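Local coordinates for hydrolase family protein (Deinococcus radiodurans R1, PDB 3CNH) that may act as a phosphatase of the haloacid dehalogenase-like superfamily and binds a sodium ion in the crystal, at residues 55-60 and 76-81; 162-167 and 192-197; 172-175 and 180-183. One frame throughout, in Å; residues are numbered along the deposited sequence. Where two conformers were deposited one is given.

Contact 1: residues 55-60 and 76-81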
loop_
_atom_site.group_PDB
_atom_site.type_symbol
_atom_site.label_atom_id
_atom_site.label_comp_id
_atom_site.label_asym_id
_atom_site.label_seq_id
_atom_site.Cartn_x
_atom_site.Cartn_y
_atom_site.Cartn_z
HETATM N N MSE A 55 1.897 4.041 -16.360
HETATM C CA MSE A 55 3.270 4.122 -16.883
HETATM C C MSE A 55 4.068 3.008 -16.197
HETATM O O MSE A 55 3.745 2.531 -15.108
HETATM C CB MSE A 55 3.906 5.529 -16.791
HETATM C CG MSE A 55 4.938 5.717 -15.750
HETATM SE SE MSE A 55 5.431 7.550 -15.381
HETATM C CE MSE A 55 6.449 8.163 -16.913
ATOM N N THR A 56 5.067 2.537 -16.922
ATOM C CA THR A 56 5.876 1.440 -16.431
ATOM C C THR A 56 7.001 1.957 -15.534
ATOM O O THR A 56 7.347 3.139 -15.559
ATOM C CB THR A 56 6.515 0.641 -17.584
ATOM O OG1 THR A 56 7.469 1.462 -18.253
ATOM C CG2 THR A 56 5.443 0.189 -18.611
ATOM N N LEU A 57 7.568 1.050 -14.757
ATOM C CA LEU A 57 8.709 1.420 -13.913
ATOM C C LEU A 57 9.855 1.917 -14.784
ATOM O O LEU A 57 10.566 2.880 -14.458
ATOM C CB LEU A 57 9.184 0.244 -13.029
ATOM C CG LEU A 57 10.332 0.611 -12.090
ATOM C CD1 LEU A 57 10.024 1.744 -11.110
ATOM C CD2 LEU A 57 10.729 -0.656 -11.330
ATOM N N ALA A 58 10.003 1.314 -15.956
ATOM C CA ALA A 58 11.107 1.694 -16.850
ATOM C C ALA A 58 10.933 3.145 -17.263
ATOM O O ALA A 58 11.892 3.940 -17.338
ATOM C CB ALA A 58 11.137 0.811 -18.078
ATOM N N GLU A 59 9.697 3.453 -17.617
ATOM C CA GLU A 59 9.322 4.794 -18.043
ATOM C C GLU A 59 9.565 5.817 -16.932
ATOM O O GLU A 59 10.159 6.895 -17.157
ATOM C CB GLU A 59 7.879 4.858 -18.530
ATOM C CG GLU A 59 7.657 4.251 -19.916
ATOM C CD GLU A 59 6.177 4.163 -20.313
ATOM O OE1 GLU A 59 5.313 3.975 -19.449
ATOM O OE2 GLU A 59 5.877 4.224 -21.518
ATOM N N TYR A 60 9.105 5.467 -15.750
ATOM C CA TYR A 60 9.302 6.320 -14.571
ATOM C C TYR A 60 10.789 6.552 -14.354
ATOM O O TYR A 60 11.252 7.686 -14.220
ATOM C CB TYR A 60 8.605 5.700 -13.353
ATOM C CG TYR A 60 8.992 6.279 -11.997
ATOM C CD1 TYR A 60 10.094 5.796 -11.332
ATOM C CD2 TYR A 60 8.230 7.266 -11.376
ATOM C CE1 TYR A 60 10.472 6.299 -10.098
ATOM C CE2 TYR A 60 8.600 7.782 -10.134
ATOM C CZ TYR A 60 9.723 7.280 -9.500
ATOM O OH TYR A 60 10.115 7.775 -8.271
ATOM N N ASP A 76 20.160 -1.875 -10.992
ATOM C CA ASP A 76 20.844 -1.534 -9.733
ATOM C C ASP A 76 19.870 -0.709 -8.894
ATOM O O ASP A 76 19.656 -0.935 -7.696
ATOM C CB ASP A 76 22.099 -0.672 -9.953
ATOM C CG ASP A 76 23.247 -1.424 -10.619
ATOM O OD1 ASP A 76 23.294 -2.664 -10.488
ATOM O OD2 ASP A 76 24.117 -0.766 -11.238
ATOM N N PHE A 77 19.233 0.242 -9.568
ATOM C CA PHE A 77 18.382 1.211 -8.852
ATOM C C PHE A 77 17.146 0.530 -8.314
ATOM O O PHE A 77 16.712 0.744 -7.186
ATOM C CB PHE A 77 18.008 2.407 -9.763
ATOM C CG PHE A 77 17.473 3.587 -9.009
ATOM C CD1 PHE A 77 16.116 3.747 -8.814
ATOM C CD2 PHE A 77 18.323 4.524 -8.447
ATOM C CE1 PHE A 77 15.621 4.825 -8.105
ATOM C CE2 PHE A 77 17.799 5.622 -7.737
ATOM C CZ PHE A 77 16.478 5.744 -7.561
ATOM N N ARG A 78 16.578 -0.301 -9.159
ATOM C CA ARG A 78 15.367 -1.020 -8.807
ATOM C C ARG A 78 15.605 -1.927 -7.586
ATOM O O ARG A 78 14.745 -2.043 -6.696
ATOM C CB ARG A 78 14.879 -1.766 -10.043
ATOM C CG ARG A 78 13.450 -2.202 -9.983
ATOM C CD ARG A 78 13.356 -3.604 -9.683
ATOM N NE ARG A 78 13.918 -4.357 -10.788
ATOM C CZ ARG A 78 13.171 -5.020 -11.653
ATOM N NH1 ARG A 78 13.744 -5.686 -12.647
ATOM N NH2 ARG A 78 11.854 -5.021 -11.513
ATOM N N ALA A 79 16.783 -2.517 -7.529
ATOM C CA ALA A 79 17.134 -3.412 -6.415
ATOM C C ALA A 79 17.090 -2.670 -5.096
ATOM O O ALA A 79 16.546 -3.158 -4.098
ATOM C CB ALA A 79 18.525 -4.038 -6.604
ATOM N N VAL A 80 17.671 -1.480 -5.102
ATOM C CA VAL A 80 17.744 -0.663 -3.882
ATOM C C VAL A 80 16.340 -0.137 -3.514
ATOM O O VAL A 80 15.972 -0.042 -2.331
ATOM C CB VAL A 80 18.814 0.456 -3.994
ATOM C CG1 VAL A 80 18.797 1.325 -2.741
ATOM C CG2 VAL A 80 20.220 -0.168 -4.200
HETATM N N MSE A 81 15.530 0.156 -4.522
HETATM C CA MSE A 81 14.137 0.567 -4.256
HETATM C C MSE A 81 13.436 -0.547 -3.489
HETATM O O MSE A 81 12.818 -0.337 -2.448
HETATM C CB MSE A 81 13.341 0.840 -5.544
HETATM C CG MSE A 81 13.762 2.040 -6.281
HETATM SE SE MSE A 81 12.725 2.315 -7.914
HETATM C CE MSE A 81 11.005 2.164 -7.158
#
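In the helical region that follows strand 6-9, which probably corresponds to the cap of haloacid dehalogenase relatives, Leu-57 on the first turn of helix 57-64 meets Arg-78 and Met-81 of helix 74-83. Swinging CG anti to the backbone N (chi1 -177°) directs the leucine fork at helix 74-83, one methyl to each partner. CD1 lies 4.1 Å from CE of Met-81, a selenomethionine here; the two side chains run past one another in opposite senses. CD2 abuts the aliphatic CG of Arg-78, although that arginine was modelled in two conformers and the closeness of this touch is doubtful. Farther in, Met-81 also rests on Trp-20 and Leu-61. The start of the leucine's helix is fixed by a capping box: Glu-59 N donates to Thr-56 OG1 at 3.1 Å, and Thr-56 N returns a bond of 2.9 Å to Glu-59 OE1, striking the carboxylate on its anti side, 24° out of plane. No hydrogen bond joins the two segments, which implies that the helices fit here by apolar shape, while the capping-box bonds of Thr-56 and Glu-59 stay within their own turn.

Contact 2: residues 162-167 and 192-197. With NA (sodium ion), chain C.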
loop_
_atom_site.group_PDB
_atom_site.type_symbol
_atom_site.label_atom_id
_atom_site.label_comp_id
_atom_site.label_asym_id
_atom_site.label_seq_id
_atom_site.Cartn_x
_atom_site.Cartn_y
_atom_site.Cartn_z
ATOM N N VAL A 162 -14.516 -3.648 7.042
ATOM C CA VAL A 162 -13.635 -2.760 7.808
ATOM C C VAL A 162 -12.361 -2.494 7.027
ATOM O O VAL A 162 -11.723 -3.421 6.562
ATOM C CB VAL A 162 -13.215 -3.348 9.170
ATOM C CG1 VAL A 162 -12.440 -2.308 9.990
ATOM C CG2 VAL A 162 -14.436 -3.835 9.967
HETATM N N MSE A 163 -12.039 -1.211 6.896
HETATM C CA MSE A 163 -10.793 -0.706 6.314
HETATM C C MSE A 163 -9.792 -0.370 7.416
HETATM O O MSE A 163 -10.126 0.284 8.417
HETATM C CB MSE A 163 -11.048 0.583 5.520
HETATM C CG MSE A 163 -9.815 1.253 4.951
HETATM SE SE MSE A 163 -9.184 0.206 3.432
HETATM C CE MSE A 163 -7.310 0.919 3.352
ATOM N N VAL A 164 -8.558 -0.846 7.220
ATOM C CA VAL A 164 -7.447 -0.578 8.120
ATOM C C VAL A 164 -6.381 0.215 7.354
ATOM O O VAL A 164 -5.825 -0.274 6.363
ATOM C CB VAL A 164 -6.811 -1.873 8.653
ATOM C CG1 VAL A 164 -5.618 -1.548 9.545
ATOM C CG2 VAL A 164 -7.874 -2.784 9.408
ATOM N N ASP A 165 -6.109 1.422 7.819
ATOM C CA ASP A 165 -5.141 2.332 7.126
ATOM C C ASP A 165 -4.431 3.151 8.166
ATOM O O ASP A 165 -4.973 3.404 9.220
ATOM C CB ASP A 165 -5.874 3.233 6.139
ATOM C CG ASP A 165 -4.957 3.828 5.060
ATOM O OD1 ASP A 165 -4.181 4.791 5.355
ATOM O OD2 ASP A 165 -5.093 3.368 3.904
ATOM N N ASP A 166 -3.227 3.624 7.858
ATOM C CA ASP A 166 -2.515 4.446 8.851
ATOM C C ASP A 166 -2.811 5.911 8.737
ATOM O O ASP A 166 -2.436 6.673 9.611
ATOM C CB ASP A 166 -0.996 4.237 8.903
ATOM C CG ASP A 166 -0.294 4.582 7.645
ATOM O OD1 ASP A 166 -0.886 4.434 6.565
ATOM O OD2 ASP A 166 0.888 4.930 7.734
ATOM N N ARG A 167 -3.471 6.293 7.643
ATOM C CA ARG A 167 -3.790 7.708 7.406
ATOM C C ARG A 167 -5.260 8.009 7.698
ATOM O O ARG A 167 -6.153 7.404 7.116
ATOM C CB ARG A 167 -3.461 8.096 5.955
ATOM C CG ARG A 167 -2.016 7.841 5.586
ATOM C CD ARG A 167 -1.710 8.255 4.135
ATOM N NE ARG A 167 -0.483 7.640 3.612
ATOM C CZ ARG A 167 0.654 8.297 3.425
ATOM N NH1 ARG A 167 0.717 9.589 3.676
ATOM N NH2 ARG A 167 1.714 7.658 2.956
ATOM N N GLU A 192 -7.403 -4.321 19.567
ATOM C CA GLU A 192 -8.498 -3.977 20.478
ATOM C C GLU A 192 -9.654 -3.356 19.744
ATOM O O GLU A 192 -10.797 -3.666 20.042
ATOM C CB GLU A 192 -8.102 -3.023 21.606
ATOM C CG GLU A 192 -9.079 -3.071 22.801
ATOM C CD GLU A 192 -10.580 -2.968 22.430
ATOM O OE1 GLU A 192 -11.385 -3.927 22.700
ATOM O OE2 GLU A 192 -10.961 -1.917 21.869
ATOM N N GLU A 193 -9.348 -2.448 18.823
ATOM C CA GLU A 193 -10.417 -1.779 18.081
ATOM C C GLU A 193 -11.142 -2.729 17.151
ATOM O O GLU A 193 -12.347 -2.652 17.016
ATOM C CB GLU A 193 -9.933 -0.540 17.340
ATOM C CG GLU A 193 -9.334 0.490 18.280
ATOM C CD GLU A 193 -9.556 1.908 17.763
ATOM O OE1 GLU A 193 -10.732 2.225 17.513
ATOM O OE2 GLU A 193 -8.590 2.688 17.634
ATOM N N LEU A 194 -10.406 -3.614 16.494
ATOM C CA LEU A 194 -11.063 -4.653 15.692
ATOM C C LEU A 194 -11.970 -5.530 16.572
ATOM O O LEU A 194 -13.069 -5.898 16.169
ATOM C CB LEU A 194 -10.074 -5.516 14.930
ATOM C CG LEU A 194 -9.398 -4.771 13.771
ATOM C CD1 LEU A 194 -8.254 -5.605 13.170
ATOM C CD2 LEU A 194 -10.386 -4.331 12.681
ATOM N N ALA A 195 -11.508 -5.878 17.771
ATOM C CA ALA A 195 -12.276 -6.742 18.670
ATOM C C ALA A 195 -13.575 -6.063 19.052
ATOM O O ALA A 195 -14.602 -6.710 19.227
ATOM C CB ALA A 195 -11.468 -7.115 19.924
ATOM N N ALA A 196 -13.529 -4.734 19.124
ATOM C CA ALA A 196 -14.728 -3.944 19.475
ATOM C C ALA A 196 -15.791 -4.061 18.385
ATOM O O ALA A 196 -16.980 -3.889 18.644
ATOM C CB ALA A 196 -14.400 -2.479 19.784
ATOM N N LEU A 197 -15.354 -4.411 17.185
ATOM C CA LEU A 197 -16.252 -4.593 16.053
ATOM C C LEU A 197 -16.633 -6.043 15.865
ATOM O O LEU A 197 -17.330 -6.393 14.919
ATOM C CB LEU A 197 -15.622 -4.105 14.753
ATOM C CG LEU A 197 -15.345 -2.615 14.630
ATOM C CD1 LEU A 197 -14.657 -2.279 13.295
ATOM C CD2 LEU A 197 -16.677 -1.858 14.726
HETATM NA NA NA C . -0.445 3.653 4.436
HETATM O O HOH W 1 -1.975 5.118 3.670
HETATM O O HOH W 2 1.507 4.936 4.379
#
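Val-162 and Leu-197 point their side chains at each other tip to tip, CG2 of the valine stopping 3.7 Å from CD1 of the leucine. Leu-194, three residues earlier and still in helix 187-196, comes in obliquely instead, and its CD2 lies 3.9 Å from CG1 of Val-162. These methyl contacts hold for one of two deposited conformers of the valine, in which CG1 is anti to its own N (chi1 -173°) and each leucine has a different methyl as its nearest neighbour. Two residues along the strand, Val-164 adds a looser touch, CG2 to the same CD2 of Leu-194 at 4.4 Å. Leu-194 continues onto Leu-7 of the adjacent strand. Here the helix lies against one face of the parallel, Rossmann-like sheet, and the strand it covers runs on into the acidic pair Asp-165 and Asp-166, as in the fourth sequence motif of haloacid dehalogenase-like enzymes. Asp-166 OD1 binds the sodium ion at 2.3 Å, alongside Asp-10 OD2, Gly-12 O and waters 1 and 2. Asp-165 stands in the second shell: its OD1 uses the anti lone pair to accept Arg-167 N at 2.8 Å, closing an Asx turn, and also receives a 2.8 Å bond from water 1, while OD2 forms a salt bridge with Lys-141. An alanine in place of Asp-165 would probably cost Lys-141 this salt bridge, and Arg-167 N and water 1 this acceptor, freeing the turn to shift beside the metal. Water 1 in turn accepts from Arg-167 NE at 2.9 Å, at the edge of the guanidinium and in its plane; water 2 is held only weakly by Asp-166 OD2 and Arg-167 NH2.

Contact 3: residues 172-175 and 180-183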
loop_
_atom_site.group_PDB
_atom_site.type_symbol
_atom_site.label_atom_id
_atom_site.label_comp_id
_atom_site.label_asym_id
_atom_site.label_seq_id
_atom_site.Cartn_x
_atom_site.Cartn_y
_atom_site.Cartn_z
ATOM N N GLN A 172 -11.240 8.192 7.010
ATOM C CA GLN A 172 -12.422 9.030 6.851
ATOM C C GLN A 172 -13.122 8.785 5.515
ATOM O O GLN A 172 -14.340 8.766 5.433
ATOM C CB GLN A 172 -12.103 10.510 7.090
ATOM C CG GLN A 172 -11.693 10.824 8.522
ATOM C CD GLN A 172 -11.215 12.230 8.708
ATOM O OE1 GLN A 172 -10.595 12.795 7.815
ATOM N NE2 GLN A 172 -11.479 12.806 9.876
ATOM N N ALA A 173 -12.349 8.619 4.446
ATOM C CA ALA A 173 -12.920 8.377 3.107
ATOM C C ALA A 173 -13.670 7.055 3.062
ATOM O O ALA A 173 -14.738 6.948 2.490
ATOM C CB ALA A 173 -11.815 8.424 2.005
ATOM N N ALA A 174 -13.099 6.068 3.717
ATOM C CA ALA A 174 -13.727 4.745 3.811
ATOM C C ALA A 174 -15.064 4.881 4.537
ATOM O O ALA A 174 -16.107 4.358 4.118
ATOM C CB ALA A 174 -12.807 3.758 4.547
ATOM N N ARG A 175 -15.050 5.573 5.661
ATOM C CA ARG A 175 -16.292 5.747 6.426
ATOM C C ARG A 175 -17.352 6.513 5.624
ATOM O O ARG A 175 -18.565 6.275 5.792
ATOM C CB ARG A 175 -16.029 6.458 7.739
ATOM C CG ARG A 175 -15.181 5.615 8.686
ATOM C CD ARG A 175 -14.840 6.425 9.904
ATOM N NE ARG A 175 -14.217 5.568 10.900
ATOM C CZ ARG A 175 -13.443 6.014 11.865
ATOM N NH1 ARG A 175 -13.149 7.295 11.944
ATOM N NH2 ARG A 175 -12.905 5.155 12.708
ATOM N N HIS A 180 -16.856 0.469 7.856
ATOM C CA HIS A 180 -16.180 0.677 9.117
ATOM C C HIS A 180 -14.718 0.898 8.785
ATOM O O HIS A 180 -14.229 0.511 7.733
ATOM C CB HIS A 180 -16.302 -0.526 10.014
ATOM C CG HIS A 180 -17.706 -0.802 10.421
ATOM N ND1 HIS A 180 -18.361 -0.039 11.365
ATOM C CD2 HIS A 180 -18.590 -1.747 10.012
ATOM C CE1 HIS A 180 -19.590 -0.504 11.520
ATOM N NE2 HIS A 180 -19.759 -1.530 10.705
ATOM N N ALA A 181 -14.018 1.564 9.690
ATOM C CA ALA A 181 -12.590 1.804 9.491
ATOM C C ALA A 181 -11.916 2.040 10.826
ATOM O O ALA A 181 -12.527 2.519 11.780
ATOM C CB ALA A 181 -12.352 3.003 8.545
ATOM N N VAL A 182 -10.687 1.576 10.890
ATOM C CA VAL A 182 -9.806 1.803 12.034
ATOM C C VAL A 182 -8.461 2.318 11.574
ATOM O O VAL A 182 -7.881 1.760 10.651
ATOM C CB VAL A 182 -9.522 0.505 12.802
ATOM C CG1 VAL A 182 -8.619 0.807 13.996
ATOM C CG2 VAL A 182 -10.858 -0.129 13.287
ATOM N N GLN A 183 -7.996 3.386 12.202
ATOM C CA GLN A 183 -6.668 3.917 11.935
ATOM C C GLN A 183 -5.620 3.092 12.664
ATOM O O GLN A 183 -5.658 2.957 13.868
ATOM C CB GLN A 183 -6.532 5.362 12.371
ATOM C CG GLN A 183 -5.271 6.007 11.834
ATOM C CD GLN A 183 -5.154 7.470 12.192
ATOM O OE1 GLN A 183 -6.052 8.032 12.822
ATOM N NE2 GLN A 183 -4.058 8.113 11.775
#
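Arg-175 runs its side chain alongside Ala-181, from the helix out to a backbone carbonyl of the strand. Its CB still stands off, 5.1 Å from CB of Ala-181. Placing CG anti to the carbonyl carbon (chi1 -66°) brings the chain up to Ala-181, and CG then packs at 3.9 Å from that same methyl. From CG to NE the chain is extended; CD passes at 4.4 Å from Ala-181 CB, and NE lies 4.0 Å from it, already near the carbonyl though not bonded to it. At the tip NH2 donates to Ala-181 O at 2.8 Å, with an angle of 146° at the hydrogen. The donor arrives above the carbonyl plane, 47° out of it and off the lone-pair directions, and the oxygen sits at the guanidinium edge, tilted a little from its plane. That oxygen, which accepts from Arg-175, points away from strand 161-165, on the outer side of the last strand of the sheet. Deeper in, Ala-174 CB meets Ala-181 CB at 4.1 Å, and both methyls also touch Met-163; such small side chains let helix and strand come close. Strand 161-165, helix 168-176 and strand 180-183 make up a beta-alpha-beta crossover, the repeating unit of Rossmann-like folds such as the haloacid dehalogenase core.

Contacts 2 and 3 share one sheet, their centres 8 Å apart, whereas contact 1 lies on the other side of the chain's centre, about 33 Å from contact 2 between centres, among helices alone. Strands 161-165 and 180-183 are neighbours: Met-163 N bonds to His-180 O and Met-163 O to Val-182 N, so contact 3 builds onto the strand that contact 2 uses. Contact 2 is buried; contact 3 is buried at its alanines but has an exposed arginine at its rim; contact 1 is partly buried. Aliphatic groups do the joining in contacts 1 and 2, while contact 3 adds a charged donor at the sheet's outer edge; contact 2 alone reaches the metal, at its strand's carboxyl end.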